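Local coordinates for protein putative hydrolase YdeN (Bacillus subtilis, PDB 1UXO) that probably acts as a serine hydrolase of the alpha/beta-hydrolase fold, with a predicted catalytic triad and no assigned substrate, at residues H72-P77 with S99-S104; K103-L108 with I141-F146; R131-S136 with I154-Y159; K137-V142 with G164-E169. The protein carries 2 engineered substitutions. All blocks are in the same frame, centred on the assembly; numbering follows the deposited sequence.

Contact 1 of 4, residues H72-P77 with S99-S104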
loop_
_atom_site.group_PDB
_atom_site.type_symbol
_atom_site.label_atom_id
_atom_site.label_comp_id
_atom_site.label_asym_id
_atom_site.label_seq_id
_atom_site.Cartn_x
_atom_site.Cartn_y
_atom_site.Cartn_z
ATOM N N HIS A 72 1.569 2.405 2.002
ATOM C CA HIS A 72 1.310 2.856 3.325
ATOM C C HIS A 72 0.296 3.998 3.332
ATOM O O HIS A 72 0.392 4.958 2.543
ATOM C CB HIS A 72 2.607 3.316 4.019
ATOM C CG HIS A 72 2.410 3.726 5.463
ATOM N ND1 HIS A 72 2.932 4.902 5.967
ATOM C CD2 HIS A 72 1.808 3.102 6.514
ATOM C CE1 HIS A 72 2.623 4.999 7.255
ATOM N NE2 HIS A 72 1.954 3.923 7.617
ATOM N N SER A 73 -0.717 3.812 4.160
ATOM C CA SER A 73 -1.713 4.830 4.466
ATOM C C SER A 73 -2.381 5.365 3.180
ATOM O O SER A 73 -2.983 4.563 2.416
ATOM C CB SER A 73 -1.064 5.887 5.383
ATOM O OG SER A 73 -2.070 6.688 6.006
ATOM N N LEU A 74 -2.213 6.657 2.878
ATOM C CA LEU A 74 -2.828 7.254 1.650
ATOM C C LEU A 74 -2.427 6.583 0.353
ATOM O O LEU A 74 -3.208 6.555 -0.614
ATOM C CB LEU A 74 -2.564 8.752 1.561
ATOM C CG LEU A 74 -3.375 9.546 0.549
ATOM C CD1 LEU A 74 -4.911 9.584 0.887
ATOM C CD2 LEU A 74 -2.784 10.979 0.379
ATOM N N GLY A 75 -1.254 5.961 0.312
ATOM C CA GLY A 75 -0.872 5.219 -0.885
ATOM C C GLY A 75 -1.794 4.065 -1.202
ATOM O O GLY A 75 -1.875 3.619 -2.345
ATOM N N CYS A 76 -2.419 3.533 -0.161
ATOM C CA CYS A 76 -3.392 2.440 -0.305
ATOM C C CYS A 76 -4.587 2.779 -1.209
ATOM O O CYS A 76 -4.758 2.088 -2.234
ATOM C CB CYS A 76 -3.774 1.860 1.057
ATOM S SG CYS A 76 -2.356 1.247 2.003
ATOM N N PRO A 77 -5.424 3.777 -0.867
ATOM C CA PRO A 77 -6.542 4.086 -1.750
ATOM C C PRO A 77 -6.074 4.546 -3.126
ATOM O O PRO A 77 -6.740 4.309 -4.137
ATOM C CB PRO A 77 -7.330 5.172 -0.998
ATOM C CG PRO A 77 -6.334 5.766 0.009
ATOM C CD PRO A 77 -5.497 4.581 0.376
ATOM N N SER A 99 -1.866 -0.004 6.900
ATOM C CA SER A 99 -2.823 1.002 7.372
ATOM C C SER A 99 -3.755 1.435 6.275
ATOM O O SER A 99 -4.071 2.631 6.163
ATOM C CB SER A 99 -2.096 2.172 7.951
ATOM O OG SER A 99 -1.156 1.743 8.878
ATOM N N GLY A 100 -4.173 0.469 5.448
ATOM C CA GLY A 100 -5.047 0.759 4.322
ATOM C C GLY A 100 -6.455 1.174 4.738
ATOM O O GLY A 100 -7.004 0.737 5.787
ATOM N N PHE A 101 -7.072 1.982 3.898
ATOM C CA PHE A 101 -8.415 2.433 4.139
ATOM C C PHE A 101 -9.032 2.803 2.766
ATOM O O PHE A 101 -8.291 3.049 1.796
ATOM C CB PHE A 101 -8.458 3.634 5.106
ATOM C CG PHE A 101 -7.692 4.835 4.618
ATOM C CD1 PHE A 101 -8.346 5.908 4.021
ATOM C CD2 PHE A 101 -6.303 4.873 4.746
ATOM C CE1 PHE A 101 -7.632 7.009 3.563
ATOM C CE2 PHE A 101 -5.571 5.978 4.290
ATOM C CZ PHE A 101 -6.226 7.043 3.684
ATOM N N ALA A 102 -10.362 2.792 2.694
ATOM C CA ALA A 102 -11.102 3.127 1.451
ATOM C C ALA A 102 -12.328 4.045 1.716
ATOM O O ALA A 102 -13.320 4.015 0.952
ATOM C CB ALA A 102 -11.591 1.830 0.780
ATOM N N LYS A 103 -12.288 4.812 2.811
ATOM C CA LYS A 103 -13.313 5.817 3.136
ATOM C C LYS A 103 -12.693 6.981 3.902
ATOM O O LYS A 103 -11.542 6.905 4.359
ATOM C CB LYS A 103 -14.445 5.232 3.943
ATOM C CG LYS A 103 -14.083 4.746 5.361
ATOM C CD LYS A 103 -15.131 3.769 5.835
ATOM C CE LYS A 103 -14.858 3.255 7.181
ATOM N NZ LYS A 103 -15.930 2.339 7.683
ATOM N N SER A 104 -13.440 8.085 4.015
ATOM C CA SER A 104 -12.925 9.305 4.621
ATOM C C SER A 104 -12.338 9.081 5.992
ATOM O O SER A 104 -12.968 8.428 6.846
ATOM C CB SER A 104 -14.104 10.277 4.840
ATOM O OG SER A 104 -13.719 11.402 5.554
#
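The nucleophile elbow of this alpha/beta-hydrolase, the sharp turn from strand 67-72 into helix 75-84, is packed against the loop 99-104, with the ring of Phe101 as the main wedge. Ser73, the predicted nucleophile, stands at the second position of a type II' turn from His72 to Gly75, with a positive phi of 55°. The turn is closed by Gly75 N giving its hydrogen to His72 O, and glycine suits this place because a beta carbon would crowd that same carbonyl oxygen. With CG between its backbone N and carbonyl carbon (chi1 60°), Phe101 turns its ring back to Pro77 and the turn. Pro77 lays CG over one face of the ring as a CH-pi contact, 4.2 Å from the ring centroid and offset toward the rim. Phe101 CE2 lies 3.4 Å from Ser73 C, Leu74 N stands at the ring edge, and Phe101 CZ is 4.0 Å from Leu74 CD1. An alanine in place of Phe101 would probably open a gap beside Pro77 and Leu74 and take away the ring that backs the main chain at Ser73. Further along, Cys76 SG rests 3.6 Å from Gly100 CA, and glycine is again apt, since a side chain there could come close to the sulphur. No hydrogen bond joins the two segments; Ser99 O and Phe101 O are buried with no partner in the model. His72 NE2 bonds to His166 O, while Ser99 OG lies at the edge of the His72 ring, 4.0 Å from NE2 of His72.

Contact 2 of 4, residues K103-L108 with I141-F146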
loop_
_atom_site.group_PDB
_atom_site.type_symbol
_atom_site.label_atom_id
_atom_site.label_comp_id
_atom_site.label_asym_id
_atom_site.label_seq_id
_atom_site.Cartn_x
_atom_site.Cartn_y
_atom_site.Cartn_z
ATOM N N LYS A 103 -12.288 4.812 2.811
ATOM C CA LYS A 103 -13.313 5.817 3.136
ATOM C C LYS A 103 -12.693 6.981 3.902
ATOM O O LYS A 103 -11.542 6.905 4.359
ATOM C CB LYS A 103 -14.445 5.232 3.943
ATOM C CG LYS A 103 -14.083 4.746 5.361
ATOM C CD LYS A 103 -15.131 3.769 5.835
ATOM C CE LYS A 103 -14.858 3.255 7.181
ATOM N NZ LYS A 103 -15.930 2.339 7.683
ATOM N N SER A 104 -13.440 8.085 4.015
ATOM C CA SER A 104 -12.925 9.305 4.621
ATOM C C SER A 104 -12.338 9.081 5.992
ATOM O O SER A 104 -12.968 8.428 6.846
ATOM C CB SER A 104 -14.104 10.277 4.840
ATOM O OG SER A 104 -13.719 11.402 5.554
ATOM N N LEU A 105 -11.181 9.678 6.233
ATOM C CA LEU A 105 -10.568 9.720 7.542
ATOM C C LEU A 105 -11.038 10.971 8.301
ATOM O O LEU A 105 -10.762 12.104 7.885
ATOM C CB LEU A 105 -9.039 9.765 7.403
ATOM C CG LEU A 105 -8.389 8.561 6.710
ATOM C CD1 LEU A 105 -6.887 8.801 6.759
ATOM C CD2 LEU A 105 -8.765 7.209 7.347
ATOM N N PRO A 106 -11.805 10.796 9.369
ATOM C CA PRO A 106 -12.300 11.976 10.079
ATOM C C PRO A 106 -11.245 12.998 10.497
ATOM O O PRO A 106 -11.556 14.191 10.521
ATOM C CB PRO A 106 -13.032 11.379 11.275
ATOM C CG PRO A 106 -13.418 10.052 10.796
ATOM C CD PRO A 106 -12.247 9.548 10.012
ATOM N N THR A 107 -10.021 12.569 10.807
ATOM C CA THR A 107 -9.033 13.539 11.268
ATOM C C THR A 107 -8.244 14.151 10.107
ATOM O O THR A 107 -7.451 15.059 10.341
ATOM C CB THR A 107 -8.107 12.992 12.313
ATOM O OG1 THR A 107 -7.334 11.949 11.724
ATOM C CG2 THR A 107 -8.883 12.365 13.496
ATOM N N LEU A 108 -8.439 13.654 8.885
ATOM C CA LEU A 108 -7.764 14.144 7.665
ATOM C C LEU A 108 -8.761 14.234 6.490
ATOM O O LEU A 108 -8.611 13.610 5.439
ATOM C CB LEU A 108 -6.611 13.191 7.325
ATOM C CG LEU A 108 -5.359 13.336 8.206
ATOM C CD1 LEU A 108 -4.306 12.238 7.867
ATOM C CD2 LEU A 108 -4.705 14.699 8.015
ATOM N N ILE A 141 -4.920 7.552 13.400
ATOM C CA ILE A 141 -5.077 8.264 12.110
ATOM C C ILE A 141 -5.996 7.485 11.190
ATOM O O ILE A 141 -7.002 8.003 10.700
ATOM C CB ILE A 141 -3.722 8.539 11.446
ATOM C CG1 ILE A 141 -2.873 9.472 12.335
ATOM C CG2 ILE A 141 -3.990 9.161 10.057
ATOM C CD1 ILE A 141 -1.407 9.608 11.918
ATOM N N VAL A 142 -5.644 6.215 10.963
ATOM C CA VAL A 142 -6.501 5.250 10.273
ATOM C C VAL A 142 -7.076 4.250 11.294
ATOM O O VAL A 142 -6.393 3.327 11.714
ATOM C CB VAL A 142 -5.746 4.473 9.187
ATOM C CG1 VAL A 142 -6.716 3.562 8.455
ATOM C CG2 VAL A 142 -5.149 5.439 8.149
ATOM N N PRO A 143 -8.310 4.402 11.692
ATOM C CA PRO A 143 -8.867 3.483 12.697
ATOM C C PRO A 143 -8.783 2.072 12.208
ATOM O O PRO A 143 -9.009 1.756 11.010
ATOM C CB PRO A 143 -10.305 3.968 12.869
ATOM C CG PRO A 143 -10.253 5.382 12.407
ATOM C CD PRO A 143 -9.271 5.450 11.279
ATOM N N PHE A 144 -8.364 1.200 13.119
ATOM C CA PHE A 144 -8.271 -0.223 12.843
ATOM C C PHE A 144 -9.464 -0.826 12.139
ATOM O O PHE A 144 -9.299 -1.618 11.192
ATOM C CB PHE A 144 -7.958 -1.025 14.132
ATOM C CG PHE A 144 -7.828 -2.512 13.883
ATOM C CD1 PHE A 144 -6.681 -3.023 13.301
ATOM C CD2 PHE A 144 -8.865 -3.389 14.252
ATOM C CE1 PHE A 144 -6.575 -4.407 13.079
ATOM C CE2 PHE A 144 -8.740 -4.766 14.057
ATOM C CZ PHE A 144 -7.627 -5.260 13.433
ATOM N N SER A 145 -10.664 -0.421 12.552
ATOM C CA SER A 145 -11.903 -0.913 11.939
ATOM C C SER A 145 -11.994 -0.608 10.447
ATOM O O SER A 145 -12.568 -1.372 9.677
ATOM C CB SER A 145 -13.125 -0.313 12.657
ATOM O OG SER A 145 -13.137 1.085 12.514
ATOM N N PHE A 146 -11.444 0.526 10.044
ATOM C CA PHE A 146 -11.441 0.896 8.616
ATOM C C PHE A 146 -10.566 -0.062 7.788
ATOM O O PHE A 146 -10.855 -0.362 6.593
ATOM C CB PHE A 146 -10.878 2.298 8.437
ATOM C CG PHE A 146 -11.762 3.440 8.891
ATOM C CD1 PHE A 146 -12.657 3.358 9.976
ATOM C CD2 PHE A 146 -11.611 4.635 8.248
ATOM C CE1 PHE A 146 -13.413 4.459 10.378
ATOM C CE2 PHE A 146 -12.362 5.779 8.643
ATOM C CZ PHE A 146 -13.264 5.687 9.695
HETATM O O HOH W 1 -15.345 1.065 10.303
HETATM O O HOH W 2 -8.959 9.715 11.242
#
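CG of Lys103 is set between its backbone N and carbonyl carbon (chi1 66°), and from there the chain runs on extended, crossing the Phe146 side chain at about a right angle and carrying CE to the ring. Lys103 CE sits over the centre of the Phe146 ring, 3.4 Å from the centroid, and Lys103 NZ makes a cation-pi contact at 4.4 Å from the same point. That ammonium also pairs with Asp149 and, through a water, reaches Ser145 OG. The opposite face of the ring is covered by CD of Pro143, the N-cap residue of helix 144-153. Here the loop after strand 92-98 packs on the N-terminal end of that helix of the alpha/beta-hydrolase fold. At the ring edge Ser104 O comes within 3.3 Å of Phe146 CE2. An alanine in place of Phe146 would probably leave a gap between Lys103 and Pro143 and cost the ammonium its cation-pi partner, leaving the chain held mainly at its end by Asp149 and a water. Leu105, a buried, branched and apolar residue, reaches both the helix start and Val142, with CD2 3.9 Å from Phe146 CD2 and CD1 4.0 Å from Val142 CG2. Leu108 CD1 packs on Ile141 CG2, and a second water accepts from Thr107 N and donates to Ile141 O.

Contact 3 of 4, residues R131-S136 with I154-Y159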
loop_
_atom_site.group_PDB
_atom_site.type_symbol
_atom_site.label_atom_id
_atom_site.label_comp_id
_atom_site.label_asym_id
_atom_site.label_seq_id
_atom_site.Cartn_x
_atom_site.Cartn_y
_atom_site.Cartn_z
ATOM N N ARG A 131 -3.271 -10.833 -1.535
ATOM C CA ARG A 131 -3.691 -9.544 -0.933
ATOM C C ARG A 131 -3.661 -9.604 0.595
ATOM O O ARG A 131 -4.164 -10.560 1.177
ATOM C CB ARG A 131 -5.080 -9.162 -1.418
ATOM C CG ARG A 131 -5.310 -9.254 -2.930
ATOM C CD ARG A 131 -6.793 -9.082 -3.391
ATOM N NE ARG A 131 -7.590 -10.188 -2.851
ATOM C CZ ARG A 131 -7.617 -11.435 -3.337
ATOM N NH1 ARG A 131 -6.890 -11.769 -4.413
ATOM N NH2 ARG A 131 -8.374 -12.355 -2.734
ATOM N N ALA A 132 -3.108 -8.558 1.203
ATOM C CA ALA A 132 -3.041 -8.423 2.648
ATOM C C ALA A 132 -3.143 -6.980 3.069
ATOM O O ALA A 132 -2.764 -6.058 2.307
ATOM C CB ALA A 132 -1.745 -9.020 3.195
ATOM N N VAL A 133 -3.734 -6.816 4.241
ATOM C CA VAL A 133 -3.809 -5.550 4.990
ATOM C C VAL A 133 -3.122 -5.735 6.361
ATOM O O VAL A 133 -3.379 -6.711 7.109
ATOM C CB VAL A 133 -5.241 -5.122 5.203
ATOM C CG1 VAL A 133 -5.318 -3.852 6.057
ATOM C CG2 VAL A 133 -5.938 -4.930 3.887
ATOM N N ILE A 134 -2.193 -4.841 6.678
ATOM C CA ILE A 134 -1.512 -4.856 7.977
ATOM C C ILE A 134 -1.943 -3.602 8.692
ATOM O O ILE A 134 -1.839 -2.501 8.133
ATOM C CB ILE A 134 -0.007 -4.829 7.766
ATOM C CG1 ILE A 134 0.385 -6.060 6.922
ATOM C CG2 ILE A 134 0.704 -4.732 9.103
ATOM C CD1 ILE A 134 1.841 -6.213 6.590
ATOM N N ALA A 135 -2.446 -3.742 9.895
ATOM C CA ALA A 135 -3.047 -2.599 10.584
ATOM C C ALA A 135 -2.808 -2.637 12.043
ATOM O O ALA A 135 -2.779 -3.710 12.662
ATOM C CB ALA A 135 -4.569 -2.529 10.297
ATOM N N SER A 136 -2.703 -1.455 12.623
ATOM C CA SER A 136 -2.439 -1.297 14.060
ATOM C C SER A 136 -3.695 -1.054 14.846
ATOM O O SER A 136 -4.442 -0.133 14.546
ATOM C CB SER A 136 -1.461 -0.131 14.283
ATOM O OG SER A 136 -1.439 0.321 15.652
ATOM N N ILE A 154 -12.120 -6.533 0.081
ATOM C CA ILE A 154 -11.223 -7.048 -0.952
ATOM C C ILE A 154 -10.634 -8.427 -0.642
ATOM O O ILE A 154 -9.656 -8.797 -1.256
ATOM C CB ILE A 154 -10.084 -6.035 -1.353
ATOM C CG1 ILE A 154 -9.079 -5.818 -0.202
ATOM C CG2 ILE A 154 -10.693 -4.711 -1.880
ATOM C CD1 ILE A 154 -7.762 -5.178 -0.657
ATOM N N ASP A 155 -11.281 -9.204 0.230
ATOM C CA ASP A 155 -10.852 -10.550 0.549
ATOM C C ASP A 155 -9.329 -10.649 0.708
ATOM O O ASP A 155 -8.649 -11.459 0.066
ATOM C CB ASP A 155 -11.361 -11.582 -0.471
ATOM C CG ASP A 155 -11.042 -12.997 -0.043
ATOM O OD1 ASP A 155 -11.045 -13.260 1.218
ATOM O OD2 ASP A 155 -10.759 -13.933 -0.874
ATOM N N ALA A 156 -8.822 -9.809 1.603
ATOM C CA ALA A 156 -7.408 -9.764 1.963
ATOM C C ALA A 156 -7.180 -10.342 3.365
ATOM O O ALA A 156 -7.980 -10.146 4.237
ATOM C CB ALA A 156 -6.910 -8.350 1.930
ATOM N N ALA A 157 -6.050 -11.010 3.565
ATOM C CA ALA A 157 -5.578 -11.456 4.876
ATOM C C ALA A 157 -5.273 -10.230 5.710
ATOM O O ALA A 157 -4.578 -9.318 5.241
ATOM C CB ALA A 157 -4.305 -12.262 4.725
ATOM N N LEU A 158 -5.814 -10.191 6.919
ATOM C CA LEU A 158 -5.599 -9.047 7.837
ATOM C C LEU A 158 -4.620 -9.481 8.911
ATOM O O LEU A 158 -4.811 -10.515 9.580
ATOM C CB LEU A 158 -6.894 -8.638 8.472
ATOM C CG LEU A 158 -6.817 -7.495 9.501
ATOM C CD1 LEU A 158 -6.549 -6.164 8.816
ATOM C CD2 LEU A 158 -8.089 -7.421 10.273
ATOM N N TYR A 159 -3.592 -8.689 9.086
ATOM C CA TYR A 159 -2.614 -8.830 10.182
ATOM C C TYR A 159 -2.673 -7.627 11.119
ATOM O O TYR A 159 -2.410 -6.487 10.716
ATOM C CB TYR A 159 -1.233 -8.945 9.557
ATOM C CG TYR A 159 -1.059 -10.143 8.697
ATOM C CD1 TYR A 159 -0.671 -11.365 9.243
ATOM C CD2 TYR A 159 -1.292 -10.082 7.353
ATOM C CE1 TYR A 159 -0.518 -12.485 8.451
ATOM C CE2 TYR A 159 -1.145 -11.232 6.531
ATOM C CZ TYR A 159 -0.760 -12.418 7.109
ATOM O OH TYR A 159 -0.586 -13.518 6.319
#
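The guanidinium of Arg131 is met at its edge by the carbonyl oxygens of Ile154 and Asp155, and the Tyr159 ring has Val133 O and Ala132 CB at its edge, with Tyr159 CE2 4.0 Å from that methyl. Both belong to a beta-alpha-beta unit, strand 128-136, helix 144-153 and strand 157-161, whose neighbouring parallel strand segments run 20° apart. A bend at chi3 (-64°) turns NE of Arg131 toward the helix end. Arg131 NE donates to Ile154 O at 3.0 Å, and Arg131 NH2 to Asp155 O, also at 3.0 Å; NH2 forms a longer salt bridge to Asp155 OD2 (3.4 Å). Asp155, with positive phi, closes the helix in a Schellman motif, and a positive guanidinium is likely to offset the partial negative charge of the helix-end carbonyls. NH1 turns to Ala128 O. Beyond this, the strands pair in regular parallel fashion. Ala132, Ile134 and Tyr159 face helix 177-188, small Ala132 accommodating the tyrosine ring. Val133 and Leu158 face helix 144-153, and Val133 CG1 and Leu158 CD1 lie 3.8 Å apart. Val133 bonds twice across the pair, its N to Ala157 O and its O accepting from Tyr159 N at 2.8 Å.

Contact 4 of 4, residues K137-V142 with G164-E169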
loop_
_atom_site.group_PDB
_atom_site.type_symbol
_atom_site.label_atom_id
_atom_site.label_comp_id
_atom_site.label_asym_id
_atom_site.label_seq_id
_atom_site.Cartn_x
_atom_site.Cartn_y
_atom_site.Cartn_z
ATOM N N LYS A 137 -3.909 -1.837 15.908
ATOM C CA LYS A 137 -5.097 -1.674 16.731
ATOM C C LYS A 137 -5.232 -0.314 17.356
ATOM O O LYS A 137 -6.371 0.143 17.514
ATOM C CB LYS A 137 -5.202 -2.752 17.831
ATOM C CG LYS A 137 -6.516 -2.796 18.584
ATOM C CD LYS A 137 -7.669 -2.984 17.622
ATOM C CE LYS A 137 -8.966 -3.541 18.187
ATOM N NZ LYS A 137 -9.588 -2.623 19.122
ATOM N N ASP A 138 -4.120 0.343 17.675
ATOM C CA ASP A 138 -4.143 1.640 18.334
ATOM C C ASP A 138 -3.829 2.842 17.462
ATOM O O ASP A 138 -3.562 3.950 17.954
ATOM C CB ASP A 138 -3.307 1.601 19.636
ATOM C CG ASP A 138 -1.803 1.447 19.391
ATOM O OD1 ASP A 138 -1.400 1.329 18.201
ATOM O OD2 ASP A 138 -0.952 1.408 20.366
ATOM N N ASP A 139 -3.950 2.630 16.156
ATOM C CA ASP A 139 -3.826 3.692 15.165
ATOM C C ASP A 139 -4.916 4.780 15.361
ATOM O O ASP A 139 -6.119 4.504 15.368
ATOM C CB ASP A 139 -3.949 3.073 13.772
ATOM C CG ASP A 139 -3.382 3.969 12.646
ATOM O OD1 ASP A 139 -3.478 5.236 12.729
ATOM O OD2 ASP A 139 -2.813 3.469 11.656
ATOM N N GLN A 140 -4.468 5.995 15.606
ATOM C CA GLN A 140 -5.358 7.109 15.785
ATOM C C GLN A 140 -5.544 7.948 14.503
ATOM O O GLN A 140 -6.265 8.967 14.530
ATOM C CB GLN A 140 -4.793 7.994 16.916
ATOM C CG GLN A 140 -4.616 7.268 18.301
ATOM C CD GLN A 140 -5.908 6.761 18.798
ATOM O OE1 GLN A 140 -6.892 7.533 18.870
ATOM N NE2 GLN A 140 -5.991 5.438 19.044
ATOM N N ILE A 141 -4.920 7.552 13.400
ATOM C CA ILE A 141 -5.077 8.264 12.110
ATOM C C ILE A 141 -5.996 7.485 11.190
ATOM O O ILE A 141 -7.002 8.003 10.700
ATOM C CB ILE A 141 -3.722 8.539 11.446
ATOM C CG1 ILE A 141 -2.873 9.472 12.335
ATOM C CG2 ILE A 141 -3.990 9.161 10.057
ATOM C CD1 ILE A 141 -1.407 9.608 11.918
ATOM N N VAL A 142 -5.644 6.215 10.963
ATOM C CA VAL A 142 -6.501 5.250 10.273
ATOM C C VAL A 142 -7.076 4.250 11.294
ATOM O O VAL A 142 -6.393 3.327 11.714
ATOM C CB VAL A 142 -5.746 4.473 9.187
ATOM C CG1 VAL A 142 -6.716 3.562 8.455
ATOM C CG2 VAL A 142 -5.149 5.439 8.149
ATOM N N GLY A 164 0.923 -0.708 17.221
ATOM C CA GLY A 164 1.700 -0.315 16.064
ATOM C C GLY A 164 1.700 1.165 15.748
ATOM O O GLY A 164 2.256 1.551 14.742
ATOM N N GLY A 165 1.072 1.997 16.583
ATOM C CA GLY A 165 0.806 3.388 16.247
ATOM C C GLY A 165 0.186 3.485 14.846
ATOM O O GLY A 165 -0.816 2.831 14.567
ATOM N N HIS A 166 0.774 4.311 13.981
ATOM C CA HIS A 166 0.468 4.355 12.525
ATOM C C HIS A 166 1.704 3.895 11.654
ATOM O O HIS A 166 1.851 4.260 10.454
ATOM C CB HIS A 166 -0.064 5.769 12.202
ATOM C CG HIS A 166 -0.499 5.996 10.780
ATOM N ND1 HIS A 166 -1.398 5.194 10.132
ATOM C CD2 HIS A 166 -0.213 7.015 9.918
ATOM C CE1 HIS A 166 -1.597 5.665 8.902
ATOM N NE2 HIS A 166 -0.863 6.756 8.738
ATOM N N PHE A 167 2.596 3.095 12.264
ATOM C CA PHE A 167 3.820 2.590 11.644
ATOM C C PHE A 167 4.738 3.710 11.087
ATOM O O PHE A 167 5.251 3.647 9.955
ATOM C CB PHE A 167 3.502 1.542 10.574
ATOM C CG PHE A 167 2.645 0.379 11.054
ATOM C CD1 PHE A 167 3.167 -0.605 11.870
ATOM C CD2 PHE A 167 1.327 0.272 10.660
ATOM C CE1 PHE A 167 2.357 -1.686 12.293
ATOM C CE2 PHE A 167 0.517 -0.781 11.078
ATOM C CZ PHE A 167 1.030 -1.758 11.888
ATOM N N LEU A 168 4.936 4.726 11.915
ATOM C CA LEU A 168 5.768 5.884 11.586
ATOM C C LEU A 168 7.144 5.871 12.260
ATOM O O LEU A 168 7.315 5.308 13.367
ATOM C CB LEU A 168 5.002 7.141 12.050
ATOM C CG LEU A 168 3.602 7.331 11.517
ATOM C CD1 LEU A 168 2.857 8.555 12.197
ATOM C CD2 LEU A 168 3.732 7.602 10.024
ATOM N N GLU A 169 8.124 6.545 11.634
ATOM C CA GLU A 169 9.466 6.631 12.131
ATOM C C GLU A 169 9.529 7.238 13.537
ATOM O O GLU A 169 10.321 6.778 14.341
ATOM C CB GLU A 169 10.380 7.453 11.191
ATOM C CG GLU A 169 10.013 8.914 11.095
ATOM C CD GLU A 169 10.653 9.605 9.899
ATOM O OE1 GLU A 169 10.996 8.988 8.886
ATOM O OE2 GLU A 169 10.809 10.815 9.965
#
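His166 ND1 donates to Asp139 OD2 at 2.7 Å, using the syn lone pair of that oxygen, with the acceptor close to the ring plane and the carboxylate plane turned 61° from the ring. CG of His166 is anti to its backbone N (chi1 -177°), which points the ring toward the aspartate loop. Ile141 covers one face, CB lying over the ring centre 4.1 Å from the centroid, and its CD1 reaches 3.5 Å from His166 CD2. Val142 CG2 packs against His166 CE1 at 3.6 Å; apolar branches here flank the imidazole without offering a rival acceptor. Asp139 and His166 are the predicted acid and base of a charge relay system, with the Ser73 side chain about 3 Å from that of His166 at the nearest atoms, the arrangement of an alpha/beta-hydrolase catalytic triad. The other carboxylate oxygen, OD1 of Asp139, is gripped by two backbone donors: Ile141 N closes an Asx turn at 2.8 Å, nearly along the C-O axis, and Val142 N, one residue further, completes the Asx motif at 3.0 Å, from above the carboxylate plane. The histidine loop is shaped by a type II' turn from Gly164 to Phe167; Gly165 tolerates the positive phi, and a beta carbon on Gly164 would clash with Phe167 CE1. Outside these, Asp138 OD1 makes weak bonds to Gly164 N and Gly165 N, the latter at 3.0 Å, while its OD2 accepts from His163 ND1.

All four contacts belong to one alpha/beta-hydrolase domain built on a parallel sheet. Contact 3 joins strand 128-136 to the outermost strand 157-161, and its helix 144-153 is entered through contact 2. Contacts 1, 2 and 4 gather at the loops that follow the sheet's strands: contact 1 lies after strands 67-72 and 92-98, contact 2 after 92-98 and 128-136, contact 4 after 128-136 and 157-161. Centres of contacts 1 and 2 are 8 Å apart, those of contacts 1 and 4 12 Å. Contact 1 closes before contacts 3 and 4 open, while contacts 3 and 4 alternate along the chain. Residues predicted to act together are thus assembled from separate loops.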